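Local coordinates for putative branched-chain amino acid ABC transporter, periplasmic branched-chain amino acid-binding protein (Pseudomonas protegens Pf-5, PDB 4RU0), which probably binds branched-chain amino acids or related small solutes in the periplasm and hands them to a membrane ABC transporter, at residues Leu120-Glu125 with Lys434-Val439; Thr139-Gly144 with Pro148-Val153; Gly193-Gly198 with Asp426-Ala431; Gly361-Asn366 with Val439-Asn444; Cys388-Gly393 with Ala416-Leu421. One frame throughout, in Å; residues are numbered along the deposited sequence.

Interaction 1. Residues Leu120-Glu125 with Lys434-Val439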
# COMPACT_ATOMS: atom_id res chain seq x y z
N LEU A 120 5.16 -14.96 -7.50
CA LEU A 120 5.48 -14.52 -8.86
C LEU A 120 6.84 -13.85 -8.99
O LEU A 120 7.32 -13.64 -10.10
CB LEU A 120 4.40 -13.55 -9.36
CG LEU A 120 3.06 -14.11 -9.79
CD1 LEU A 120 2.13 -12.94 -10.13
CD2 LEU A 120 3.22 -15.02 -10.99
N SER A 121 7.44 -13.49 -7.86
CA SER A 121 8.64 -12.67 -7.83
C SER A 121 9.78 -13.19 -8.71
O SER A 121 10.37 -12.43 -9.48
CB SER A 121 9.13 -12.53 -6.39
OG SER A 121 10.33 -11.78 -6.34
N GLU A 122 10.08 -14.47 -8.60
CA GLU A 122 11.24 -15.02 -9.30
C GLU A 122 10.99 -15.12 -10.80
O GLU A 122 11.88 -14.81 -11.60
CB GLU A 122 11.62 -16.38 -8.71
CG GLU A 122 11.98 -16.29 -7.23
CD GLU A 122 12.40 -17.63 -6.63
OE1 GLU A 122 11.52 -18.46 -6.31
OE2 GLU A 122 13.62 -17.84 -6.45
N ARG A 123 9.79 -15.53 -11.19
CA ARG A 123 9.54 -15.70 -12.62
C ARG A 123 9.24 -14.36 -13.28
O ARG A 123 9.37 -14.22 -14.50
CB ARG A 123 8.42 -16.71 -12.86
CG ARG A 123 7.01 -16.22 -12.69
CD ARG A 123 6.03 -17.29 -13.19
NE ARG A 123 5.95 -18.47 -12.31
CZ ARG A 123 5.15 -19.52 -12.54
NH1 ARG A 123 4.37 -19.55 -13.60
NH2 ARG A 123 5.14 -20.53 -11.69
N ALA A 124 8.88 -13.36 -12.48
CA ALA A 124 8.72 -12.00 -12.99
C ALA A 124 10.06 -11.41 -13.40
O ALA A 124 10.15 -10.67 -14.38
CB ALA A 124 8.05 -11.12 -11.95
N GLU A 125 11.10 -11.74 -12.64
CA GLU A 125 12.45 -11.28 -12.96
C GLU A 125 12.93 -11.90 -14.27
O GLU A 125 13.49 -11.20 -15.12
CB GLU A 125 13.42 -11.63 -11.82
CG GLU A 125 14.84 -11.16 -12.06
CD GLU A 125 15.65 -11.05 -10.77
OE1 GLU A 125 15.05 -11.04 -9.68
OE2 GLU A 125 16.90 -10.98 -10.86
N LYS A 434 22.57 -13.65 -1.59
CA LYS A 434 23.49 -14.73 -1.28
C LYS A 434 22.78 -16.07 -1.40
O LYS A 434 23.28 -16.99 -2.05
CB LYS A 434 24.07 -14.55 0.12
CG LYS A 434 24.93 -15.70 0.60
CD LYS A 434 25.58 -15.38 1.94
CE LYS A 434 26.13 -16.63 2.61
NZ LYS A 434 26.98 -17.43 1.70
N GLU A 435 21.61 -16.16 -0.79
CA GLU A 435 20.84 -17.40 -0.78
C GLU A 435 20.42 -17.82 -2.19
O GLU A 435 20.55 -18.99 -2.56
CB GLU A 435 19.60 -17.25 0.11
CG GLU A 435 18.79 -18.52 0.28
CD GLU A 435 17.48 -18.29 1.02
OE1 GLU A 435 17.26 -17.17 1.53
OE2 GLU A 435 16.66 -19.23 1.08
N LYS A 436 19.91 -16.88 -2.97
CA LYS A 436 19.45 -17.18 -4.32
C LYS A 436 20.57 -17.15 -5.33
O LYS A 436 20.36 -17.41 -6.52
CB LYS A 436 18.35 -16.20 -4.74
CG LYS A 436 17.16 -16.15 -3.79
CD LYS A 436 16.50 -17.50 -3.65
CE LYS A 436 15.20 -17.39 -2.86
NZ LYS A 436 14.50 -18.71 -2.78
N ARG A 437 21.77 -16.82 -4.85
CA ARG A 437 22.96 -16.68 -5.69
C ARG A 437 22.71 -15.73 -6.87
O ARG A 437 22.86 -16.10 -8.03
CB ARG A 437 23.43 -18.06 -6.18
CG ARG A 437 24.17 -18.83 -5.08
CD ARG A 437 24.43 -20.27 -5.47
NE ARG A 437 23.28 -21.12 -5.21
CZ ARG A 437 22.98 -22.21 -5.92
NH1 ARG A 437 23.75 -22.56 -6.94
NH2 ARG A 437 21.90 -22.93 -5.62
N LEU A 438 22.33 -14.51 -6.53
CA LEU A 438 22.12 -13.45 -7.51
C LEU A 438 23.28 -12.47 -7.51
O LEU A 438 23.84 -12.15 -6.46
CB LEU A 438 20.83 -12.70 -7.22
CG LEU A 438 19.52 -13.48 -7.39
CD1 LEU A 438 18.39 -12.74 -6.71
CD2 LEU A 438 19.23 -13.66 -8.87
N VAL A 439 23.64 -11.98 -8.70
CA VAL A 439 24.62 -10.91 -8.80
C VAL A 439 23.92 -9.56 -8.78
O VAL A 439 23.18 -9.23 -9.70
CB VAL A 439 25.46 -11.02 -10.09
CG1 VAL A 439 26.47 -9.89 -10.14
CG2 VAL A 439 26.14 -12.37 -10.16
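Glu-122 OE2 is met by the whole end of the Lys-436 side chain, whose CD, CE and NZ lie almost equally near it. The salt bridge is long, with Glu-122 OE2 and Lys-436 NZ 3.9 Å apart, and Lys-436 CE is just as close to that oxygen at 3.9 Å. Such a pair is an electrostatic attraction without a directed bond. The two chains cross at about a right angle. Lys-436 is bent at its second torsion (chi2 -59°), which brings its methylenes up to the carboxylate along with the charge, whereas Glu-122 runs out extended, with CD anti to CA.

A turn along the first helix, Glu-125 and Leu-438 slide past each other in opposite directions. Here the contact is a methyl against a carboxylate oxygen, Leu-438 CD2 lying 4.1 Å from Glu-125 OE2. Leu-438 is placed there by the way helix 418-435 ends: Arg-437, with positive phi, closes a Schellman motif, and the chain then leaves as an extended tail.

The contact is at the protein surface, a light touch between helix 114-126 and the end of helix 418-435. On its inner side helix 114-126 packs through Leu-120 on helix 87-97 and strand 131-132, and Ser-121 OG is hydrogen-bonded to Asn-150 of strand 150-151.

Interaction 2. Residues Thr139-Gly144 with Pro148-Val153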
# COMPACT_ATOMS: atom_id res chain seq x y z
N THR A 139 9.80 -6.42 1.70
CA THR A 139 10.42 -5.16 2.08
C THR A 139 11.84 -5.06 1.53
O THR A 139 12.29 -3.99 1.15
CB THR A 139 10.44 -4.96 3.63
OG1 THR A 139 11.18 -6.02 4.25
CG2 THR A 139 9.02 -4.95 4.19
N GLU A 140 12.55 -6.19 1.46
CA GLU A 140 13.91 -6.17 0.95
C GLU A 140 13.95 -5.85 -0.55
O GLU A 140 15.01 -5.55 -1.09
CB GLU A 140 14.61 -7.51 1.22
CG GLU A 140 14.02 -8.72 0.52
CD GLU A 140 12.86 -9.32 1.29
OE1 GLU A 140 12.47 -8.73 2.32
OE2 GLU A 140 12.34 -10.38 0.86
N ALA A 141 12.80 -5.87 -1.21
CA ALA A 141 12.75 -5.50 -2.62
C ALA A 141 12.85 -3.98 -2.78
O ALA A 141 12.79 -3.46 -3.89
CB ALA A 141 11.48 -6.02 -3.27
N THR A 142 13.00 -3.27 -1.66
CA THR A 142 13.35 -1.86 -1.70
C THR A 142 14.68 -1.70 -2.44
O THR A 142 14.87 -0.76 -3.21
CB THR A 142 13.45 -1.25 -0.29
OG1 THR A 142 12.22 -1.44 0.41
CG2 THR A 142 13.75 0.24 -0.38
N ASP A 143 15.59 -2.64 -2.19
CA ASP A 143 16.89 -2.65 -2.85
C ASP A 143 16.76 -3.25 -4.25
O ASP A 143 16.87 -4.46 -4.43
CB ASP A 143 17.91 -3.45 -2.02
CG ASP A 143 19.35 -3.28 -2.51
OD1 ASP A 143 19.56 -2.79 -3.65
OD2 ASP A 143 20.28 -3.64 -1.75
N GLY A 144 16.55 -2.39 -5.23
CA GLY A 144 16.38 -2.84 -6.60
C GLY A 144 17.63 -3.39 -7.26
O GLY A 144 17.57 -3.84 -8.40
N PRO A 148 15.45 -6.39 -9.32
CA PRO A 148 15.28 -5.55 -10.51
C PRO A 148 13.82 -5.33 -10.91
O PRO A 148 13.46 -4.23 -11.31
CB PRO A 148 16.02 -6.32 -11.61
CG PRO A 148 16.94 -7.23 -10.89
CD PRO A 148 16.26 -7.59 -9.61
N TYR A 149 12.99 -6.37 -10.79
CA TYR A 149 11.61 -6.29 -11.28
C TYR A 149 10.55 -6.46 -10.18
O TYR A 149 9.42 -6.84 -10.46
CB TYR A 149 11.41 -7.31 -12.39
CG TYR A 149 12.19 -6.93 -13.63
CD1 TYR A 149 13.48 -7.39 -13.83
CD2 TYR A 149 11.65 -6.06 -14.57
CE1 TYR A 149 14.21 -7.02 -14.95
CE2 TYR A 149 12.36 -5.68 -15.69
CZ TYR A 149 13.64 -6.16 -15.87
OH TYR A 149 14.35 -5.79 -16.99
N ASN A 150 10.92 -6.15 -8.95
CA ASN A 150 9.98 -6.18 -7.83
C ASN A 150 9.93 -4.80 -7.15
O ASN A 150 10.95 -4.30 -6.68
CB ASN A 150 10.38 -7.26 -6.83
CG ASN A 150 9.24 -7.65 -5.91
OD1 ASN A 150 8.51 -6.79 -5.40
ND2 ASN A 150 9.07 -8.95 -5.69
N PHE A 151 8.74 -4.20 -7.10
CA PHE A 151 8.59 -2.84 -6.60
C PHE A 151 7.55 -2.70 -5.48
O PHE A 151 6.36 -2.52 -5.74
CB PHE A 151 8.20 -1.89 -7.74
CG PHE A 151 9.29 -1.68 -8.76
CD1 PHE A 151 10.08 -0.54 -8.72
CD2 PHE A 151 9.51 -2.61 -9.77
CE1 PHE A 151 11.08 -0.33 -9.67
CE2 PHE A 151 10.51 -2.41 -10.71
CZ PHE A 151 11.29 -1.27 -10.66
N PRO A 152 7.99 -2.74 -4.23
CA PRO A 152 7.07 -2.50 -3.12
C PRO A 152 6.90 -0.99 -2.92
O PRO A 152 7.46 -0.41 -2.02
CB PRO A 152 7.79 -3.12 -1.95
CG PRO A 152 9.20 -2.89 -2.26
CD PRO A 152 9.36 -2.93 -3.75
N VAL A 153 6.14 -0.39 -3.80
CA VAL A 153 6.04 1.06 -3.93
C VAL A 153 5.33 1.83 -2.82
O VAL A 153 4.33 1.40 -2.29
CB VAL A 153 5.44 1.48 -5.28
CG1 VAL A 153 5.92 2.86 -5.64
CG2 VAL A 153 5.85 0.52 -6.36
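The flat peptide group joining Ala-141 to Thr-142 has the CG-CD side of the Pro-152 ring laid over one face. Pro-152 CG stands 3.9 Å from Thr-142 N, and Pro-152 CD is 3.5 Å from Ala-141 O. The Asn-150 amide is the second flat group. Its OD1 lies 3.7 Å from Ala-141 CB, with CG and CB of the asparagine hardly farther off, and the same methyl comes 3.8 Å from Pro-152 CD. Asn-150 CG is anti to the backbone N (chi1 -161°), a turn that lays the amide alongside the alanine methyl.

No hydrogen bond joins the two segments. Ala-141 O and Asn-150 O, both acceptors, sit side by side, and His-391 ND1 is bonded to the latter. Within the 3-10 turn 139-142, Thr-139 O takes two donors from one residue: Thr-142 N at 3.0 Å, and Thr-142 OG1 at 2.7 Å in the carbonyl plane. With an alanine in place of Pro-152, the peptide face would probably lose its cover, and the turn would be freer to swing without its ring.

Pro-152 is the centre of an inverse gamma turn just after strand 150-151, where the chain probably passes from one lobe to the other, as in the hinge crossovers of periplasmic binding proteins.

Interaction 3. Residues Gly193-Gly198 with Asp426-Ala431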
# COMPACT_ATOMS: atom_id res chain seq x y z
N GLY A 193 2.64 -9.77 10.06
CA GLY A 193 2.67 -9.23 11.41
C GLY A 193 4.07 -9.15 11.99
O GLY A 193 4.37 -8.27 12.80
N ARG A 194 4.93 -10.07 11.57
CA ARG A 194 6.29 -10.14 12.07
C ARG A 194 7.25 -9.17 11.37
O ARG A 194 8.38 -8.97 11.84
CB ARG A 194 6.82 -11.57 11.95
CG ARG A 194 6.10 -12.60 12.81
CD ARG A 194 6.65 -14.00 12.53
NE ARG A 194 5.86 -15.05 13.16
CZ ARG A 194 6.31 -16.28 13.43
NH1 ARG A 194 7.56 -16.61 13.12
NH2 ARG A 194 5.52 -17.17 14.01
N GLU A 195 6.81 -8.56 10.27
CA GLU A 195 7.69 -7.71 9.46
C GLU A 195 8.25 -6.53 10.23
O GLU A 195 9.37 -6.11 9.98
CB GLU A 195 6.97 -7.18 8.21
CG GLU A 195 7.15 -8.02 6.95
CD GLU A 195 8.62 -8.32 6.64
OE1 GLU A 195 9.35 -7.42 6.18
OE2 GLU A 195 9.04 -9.48 6.87
N THR A 196 7.47 -6.01 11.18
CA THR A 196 7.88 -4.80 11.90
C THR A 196 8.74 -5.10 13.12
O THR A 196 9.13 -4.18 13.83
CB THR A 196 6.65 -3.97 12.35
OG1 THR A 196 5.67 -4.82 12.94
CG2 THR A 196 6.05 -3.23 11.17
N LEU A 197 9.05 -6.37 13.35
CA LEU A 197 9.90 -6.75 14.49
C LEU A 197 11.28 -6.11 14.42
O LEU A 197 11.73 -5.47 15.38
CB LEU A 197 10.04 -8.27 14.58
CG LEU A 197 8.80 -9.00 15.09
CD1 LEU A 197 8.96 -10.50 14.92
CD2 LEU A 197 8.52 -8.65 16.55
N GLY A 198 11.95 -6.27 13.29
CA GLY A 198 13.24 -5.65 13.07
C GLY A 198 13.29 -4.15 13.29
O GLY A 198 14.01 -3.67 14.19
N ASP A 426 19.51 -3.21 3.47
CA ASP A 426 20.72 -3.68 2.78
C ASP A 426 21.09 -5.09 3.23
O ASP A 426 21.40 -5.95 2.40
CB ASP A 426 21.89 -2.73 3.03
CG ASP A 426 21.76 -1.42 2.26
OD1 ASP A 426 21.03 -1.38 1.25
OD2 ASP A 426 22.39 -0.42 2.68
N GLU A 427 21.05 -5.32 4.53
CA GLU A 427 21.36 -6.63 5.09
C GLU A 427 20.43 -7.72 4.57
O GLU A 427 20.88 -8.78 4.12
CB GLU A 427 21.29 -6.60 6.62
CG GLU A 427 21.47 -7.97 7.26
CD GLU A 427 20.58 -8.17 8.47
OE1 GLU A 427 20.69 -7.39 9.44
OE2 GLU A 427 19.76 -9.12 8.44
N LYS A 428 19.13 -7.46 4.64
CA LYS A 428 18.12 -8.43 4.26
C LYS A 428 18.22 -8.77 2.76
O LYS A 428 18.14 -9.94 2.38
CB LYS A 428 16.74 -7.89 4.61
CG LYS A 428 15.62 -8.93 4.59
CD LYS A 428 14.40 -8.42 5.35
CE LYS A 428 13.30 -9.46 5.43
NZ LYS A 428 12.22 -9.02 6.37
N ALA A 429 18.40 -7.75 1.93
CA ALA A 429 18.51 -7.95 0.49
C ALA A 429 19.79 -8.69 0.11
O ALA A 429 19.82 -9.40 -0.89
CB ALA A 429 18.46 -6.61 -0.23
N ALA A 430 20.84 -8.53 0.91
CA ALA A 430 22.12 -9.16 0.62
C ALA A 430 22.07 -10.63 0.99
O ALA A 430 22.60 -11.48 0.26
CB ALA A 430 23.25 -8.46 1.36
N ALA A 431 21.44 -10.93 2.12
CA ALA A 431 21.22 -12.31 2.53
C ALA A 431 20.45 -13.06 1.44
O ALA A 431 20.79 -14.19 1.10
CB ALA A 431 20.48 -12.37 3.85
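Lys-428 NZ faces the carboxylate of Glu-195 head on and is shared evenly by its two oxygens: NZ is 3.3 Å from Glu-195 OE1 and 3.3 Å from Glu-195 OE2. Both bonds are weak, but together they make a two-pronged salt bridge. Each charged group has a further partner. Glu-195 OE1 has its stronger polar contact in a hydrogen bond with Thr-139 OG1, and Lys-428 NZ is bonded also to Tyr-158 OH. The hydroxyl partners probably help to fix the carboxylate and the ammonium in place.

The two chains differ in shape and cross obliquely. Lys-428 is fully extended, starting with CG anti to the backbone N (chi1 -165°), and spans the distance from its helix alone. Glu-195 is short and folded, bent at its second torsion (chi2 -51°).

Glu-195 sits in a type I beta turn from Arg-194 to Leu-197, closed by Leu-197 N to Arg-194 O at 3.1 Å, which links helix 191-194 to helix 197-207. These helices follow strand 182-188 of the large mixed sheet, as in the second lobe of a two-lobed binding protein. The bound polyether is about 9 Å from the Glu-195 side chain, and Tyr-192, which lines its pocket, lies in the helix just before the turn.

Little apolar surface is buried between the two segments. The flank of Lys-428 rests on Thr-139 and Glu-140 of the facing loop, while Glu-195 packs on Phe-157 and Tyr-158 of helix 157-172. On another side of helix 418-435, Ala-429 touches Asp-143.

Interaction 4. Residues Gly361-Asn366 with Val439-Asn444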
# COMPACT_ATOMS: atom_id res chain seq x y z
N GLY A 361 11.01 3.26 -16.25
CA GLY A 361 10.11 4.34 -15.87
C GLY A 361 9.92 4.39 -14.37
O GLY A 361 10.05 5.44 -13.75
N LEU A 362 9.62 3.23 -13.79
CA LEU A 362 9.47 3.11 -12.34
C LEU A 362 10.69 3.63 -11.60
O LEU A 362 10.56 4.41 -10.66
CB LEU A 362 9.21 1.65 -11.95
CG LEU A 362 7.79 1.15 -12.20
CD1 LEU A 362 7.76 -0.36 -12.21
CD2 LEU A 362 6.85 1.70 -11.14
N GLU A 363 11.88 3.23 -12.05
CA GLU A 363 13.12 3.60 -11.36
C GLU A 363 13.46 5.08 -11.56
O GLU A 363 14.36 5.61 -10.90
CB GLU A 363 14.28 2.72 -11.83
CG GLU A 363 14.10 1.25 -11.45
CD GLU A 363 15.37 0.42 -11.59
OE1 GLU A 363 16.17 0.69 -12.52
OE2 GLU A 363 15.58 -0.50 -10.78
N HIS A 364 12.75 5.75 -12.46
CA HIS A 364 13.00 7.17 -12.68
C HIS A 364 11.78 8.02 -12.32
O HIS A 364 11.69 9.18 -12.70
CB HIS A 364 13.41 7.42 -14.13
CG HIS A 364 14.80 6.98 -14.44
ND1 HIS A 364 15.13 5.66 -14.66
CD2 HIS A 364 15.96 7.67 -14.52
CE1 HIS A 364 16.43 5.56 -14.89
NE2 HIS A 364 16.95 6.77 -14.81
N LEU A 365 10.85 7.43 -11.57
CA LEU A 365 9.70 8.17 -11.08
C LEU A 365 10.15 9.35 -10.24
O LEU A 365 10.97 9.21 -9.34
CB LEU A 365 8.78 7.27 -10.27
CG LEU A 365 7.58 6.68 -11.00
CD1 LEU A 365 6.70 5.91 -10.03
CD2 LEU A 365 6.79 7.78 -11.69
N ASN A 366 9.60 10.52 -10.54
CA ASN A 366 9.86 11.72 -9.76
C ASN A 366 8.61 12.56 -9.69
O ASN A 366 8.42 13.49 -10.47
CB ASN A 366 11.02 12.52 -10.35
CG ASN A 366 11.55 13.58 -9.39
OD1 ASN A 366 10.78 14.21 -8.66
ND2 ASN A 366 12.86 13.80 -9.41
N VAL A 439 23.64 -11.98 -8.70
CA VAL A 439 24.62 -10.91 -8.80
C VAL A 439 23.92 -9.56 -8.78
O VAL A 439 23.18 -9.23 -9.70
CB VAL A 439 25.46 -11.02 -10.09
CG1 VAL A 439 26.47 -9.89 -10.14
CG2 VAL A 439 26.14 -12.37 -10.16
N PRO A 440 24.15 -8.78 -7.72
CA PRO A 440 23.49 -7.48 -7.59
C PRO A 440 23.88 -6.51 -8.70
O PRO A 440 25.05 -6.47 -9.10
CB PRO A 440 23.96 -6.98 -6.22
CG PRO A 440 24.39 -8.21 -5.49
CD PRO A 440 24.97 -9.10 -6.54
N ARG A 441 22.91 -5.82 -9.26
CA ARG A 441 23.16 -4.80 -10.24
C ARG A 441 24.02 -3.75 -9.61
O ARG A 441 23.84 -3.41 -8.46
CB ARG A 441 21.88 -4.14 -10.66
CG ARG A 441 20.91 -5.04 -11.36
CD ARG A 441 20.00 -4.20 -12.20
NE ARG A 441 18.94 -3.59 -11.43
CZ ARG A 441 18.34 -2.46 -11.75
NH1 ARG A 441 18.70 -1.82 -12.83
NH2 ARG A 441 17.37 -1.98 -11.00
N THR A 442 24.95 -3.22 -10.37
CA THR A 442 25.78 -2.17 -9.86
C THR A 442 25.14 -0.91 -10.34
O THR A 442 24.98 -0.69 -11.52
CB THR A 442 27.19 -2.26 -10.42
OG1 THR A 442 27.11 -2.17 -11.84
CG2 THR A 442 27.79 -3.59 -10.05
N CYS A 443 24.67 -0.12 -9.40
CA CYS A 443 24.26 1.22 -9.71
C CYS A 443 25.12 2.22 -8.94
O CYS A 443 24.89 3.41 -9.01
CB CYS A 443 22.76 1.37 -9.45
SG CYS A 443 21.79 0.06 -10.23
N ASN A 444 26.11 1.70 -8.23
CA ASN A 444 27.09 2.47 -7.48
C ASN A 444 26.54 3.76 -6.89
O ASN A 444 27.23 4.77 -6.86
CB ASN A 444 28.32 2.76 -8.34
CG ASN A 444 28.02 3.70 -9.50
OD1 ASN A 444 27.14 4.55 -9.41
ND2 ASN A 444 28.75 3.53 -10.60
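Arg-441, reached two residues after the tail passes Val-439, points its guanidinium at the carboxylate of Glu-363 in the last turn of helix 355-363. The two side chains come from opposite directions, and their flat ends are nearly coplanar, 14° apart, with the glutamate at the guanidinium edge. Arg-441 NH2 donates to Glu-363 OE2 in a salt-bridged hydrogen bond modelled at 2.3 Å. That length is too short to be taken literally, and at 130° the bond is far from straight. The other oxygen is more distant, Glu-363 OE1 lying 3.3 Å from Arg-441 NH2 and 3.6 Å from NH1 of the same arginine. A bend at the third torsion of Arg-441 (chi3 -80°) turns the guanidinium toward the helix end.

Both groups are shared with other partners. Glu-363 OE2 is also hydrogen-bonded to His-391 NE2, and Arg-441 NH2 to Gly-144 O, while Arg-441 NH1 is bonded to a glycerol probably taken up from the crystallisation liquor. The pair therefore lies in a polar chain running from the helix end to the loops 139-144 and 388-393. This is a C-terminal tail fastened, beyond helix 418-435, onto helix 355-363 and the loops beside it, the backbone of Arg-441 being bonded to Thr-145 as well.

Past Thr-442 the tail turns inward at Cys-443, which makes a disulfide with Cys-388. Cys-388 also packs against both members of the ion pair. Cys-388 SG lies 3.3 Å from Arg-441 NH2, and Cys-388 CA approaches Glu-363 OE2. Beneath the glutamate, Phe-151 packs on Glu-363 and on Leu-362.

Interaction 5. Residues Cys388-Gly393 with Ala416-Leu421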
# COMPACT_ATOMS: atom_id res chain seq x y z
N CYS A 388 17.19 3.01 -8.86
CA CYS A 388 17.58 1.61 -8.92
C CYS A 388 17.86 1.08 -7.51
O CYS A 388 17.62 -0.08 -7.21
CB CYS A 388 18.82 1.44 -9.81
SG CYS A 388 19.69 -0.13 -9.57
N ARG A 389 18.35 1.97 -6.66
CA ARG A 389 18.69 1.64 -5.28
C ARG A 389 17.45 1.62 -4.38
O ARG A 389 17.46 1.01 -3.30
CB ARG A 389 19.71 2.65 -4.76
CG ARG A 389 20.49 2.22 -3.54
CD ARG A 389 21.21 3.42 -2.94
NE ARG A 389 20.26 4.40 -2.42
CZ ARG A 389 19.94 4.53 -1.14
NH1 ARG A 389 19.06 5.45 -0.75
NH2 ARG A 389 20.51 3.73 -0.24
N ASP A 390 16.38 2.28 -4.82
CA ASP A 390 15.20 2.47 -3.98
C ASP A 390 13.89 2.26 -4.72
O ASP A 390 13.37 3.17 -5.37
CB ASP A 390 15.21 3.88 -3.37
CG ASP A 390 13.96 4.19 -2.57
OD1 ASP A 390 13.32 3.25 -2.04
OD2 ASP A 390 13.60 5.38 -2.46
N HIS A 391 13.33 1.06 -4.60
CA HIS A 391 12.08 0.73 -5.27
C HIS A 391 10.85 1.07 -4.43
O HIS A 391 9.72 0.73 -4.79
CB HIS A 391 12.07 -0.76 -5.64
CG HIS A 391 12.90 -1.08 -6.86
ND1 HIS A 391 12.86 -2.32 -7.47
CD2 HIS A 391 13.76 -0.33 -7.57
CE1 HIS A 391 13.67 -2.31 -8.52
NE2 HIS A 391 14.24 -1.11 -8.59
N GLU A 392 11.07 1.76 -3.31
CA GLU A 392 9.96 2.23 -2.49
C GLU A 392 9.61 3.66 -2.88
O GLU A 392 8.48 3.94 -3.30
CB GLU A 392 10.30 2.17 -1.00
CG GLU A 392 9.13 2.54 -0.11
CD GLU A 392 9.49 2.60 1.37
OE1 GLU A 392 10.69 2.64 1.70
OE2 GLU A 392 8.55 2.62 2.21
N GLY A 393 10.58 4.56 -2.73
CA GLY A 393 10.46 5.91 -3.24
C GLY A 393 9.52 6.84 -2.50
O GLY A 393 9.33 7.99 -2.92
N ALA A 416 9.02 8.82 6.99
CA ALA A 416 9.82 7.84 7.72
C ALA A 416 11.29 8.21 7.69
O ALA A 416 11.75 8.91 6.79
CB ALA A 416 9.64 6.46 7.14
N ASP A 417 12.04 7.73 8.68
CA ASP A 417 13.49 7.89 8.68
C ASP A 417 14.11 6.72 7.92
O ASP A 417 14.66 5.79 8.52
CB ASP A 417 14.03 7.96 10.11
CG ASP A 417 15.46 8.47 10.16
OD1 ASP A 417 16.07 8.69 9.09
OD2 ASP A 417 15.98 8.65 11.28
N ARG A 418 14.01 6.77 6.60
CA ARG A 418 14.42 5.64 5.78
C ARG A 418 15.93 5.45 5.80
O ARG A 418 16.42 4.32 5.65
CB ARG A 418 13.92 5.84 4.35
CG ARG A 418 12.41 5.75 4.23
CD ARG A 418 11.90 6.58 3.08
NE ARG A 418 12.43 6.11 1.82
CZ ARG A 418 12.41 6.81 0.69
NH1 ARG A 418 11.89 8.03 0.66
NH2 ARG A 418 12.93 6.28 -0.41
N ALA A 419 16.68 6.53 5.99
CA ALA A 419 18.13 6.45 6.10
C ALA A 419 18.52 5.60 7.31
O ALA A 419 19.44 4.78 7.25
CB ALA A 419 18.74 7.83 6.20
N LEU A 420 17.80 5.80 8.41
CA LEU A 420 18.05 5.07 9.64
C LEU A 420 17.81 3.57 9.48
O LEU A 420 18.55 2.75 10.03
CB LEU A 420 17.17 5.63 10.76
CG LEU A 420 17.25 4.95 12.12
CD1 LEU A 420 18.68 4.96 12.63
CD2 LEU A 420 16.32 5.66 13.09
N LEU A 421 16.79 3.21 8.71
CA LEU A 421 16.41 1.81 8.52
C LEU A 421 17.19 1.09 7.42
O LEU A 421 17.21 -0.14 7.36
CB LEU A 421 14.92 1.70 8.19
CG LEU A 421 13.93 2.25 9.20
CD1 LEU A 421 12.55 2.30 8.57
CD2 LEU A 421 13.93 1.39 10.45
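Arg-418 starts its reach toward the loop 388-393 from the first turn of helix 418-435, with CG anti to the carbonyl carbon (chi1 -68°). CB, CG and CD meet nothing of the loop; the side chain as a whole touches Ser-159 of helix 157-172, and a bend at chi3 then turns the guanidinium. NE is 3.9 Å from Glu-392 OE1, a long ion pair. The oxygen is well out of the guanidinium plane, and no N-H points at it. NH1 comes 4.1 Å from Gly-393 C. NH2 is directed at Asp-390, whose CG lies in plane at the guanidinium edge. The modelled approach of NH2 to Asp-390 OD2 is too close to trust, although the salt bridge itself is plausible.

The other oxygen of Asp-390 is set firmly. OD1 accepts from Glu-392 N at 3.0 Å and from Gly-393 N at 3.1 Å, both from the same face of the carboxylate, the first closing an Asx turn. Glu-392 OE2 is bonded to Ser-159 OG and Thr-156 N.

One arginine thus faces two largely buried carboxylates that the backbone and neighbouring donors already hold. Its charge probably offsets theirs and favours their ionised forms.

In the fold
Interactions 2, 4 and 5 form a cluster, with centres 10 to 13 Å apart, joined by His-391, which is bonded to Thr-142, Asn-150 and Glu-363, and by the disulfide between Cys-388 and Cys-443. Interaction 3, about 13 Å from interaction 2, touches it through Thr-139 and Glu-195, and interaction 1 does so through Ser-121 and Asn-150. Helix 418-435 serves interactions 5, 3 and 1 in turn, and the tail beyond it serves interaction 4. Along the chain, 139-144 and 148-153 close first, whereas the others each join an earlier part to residues after 415. The C-terminal helix and tail thus probably help to join the two lobes, with interactions 2 and 5 nearest the chain centre.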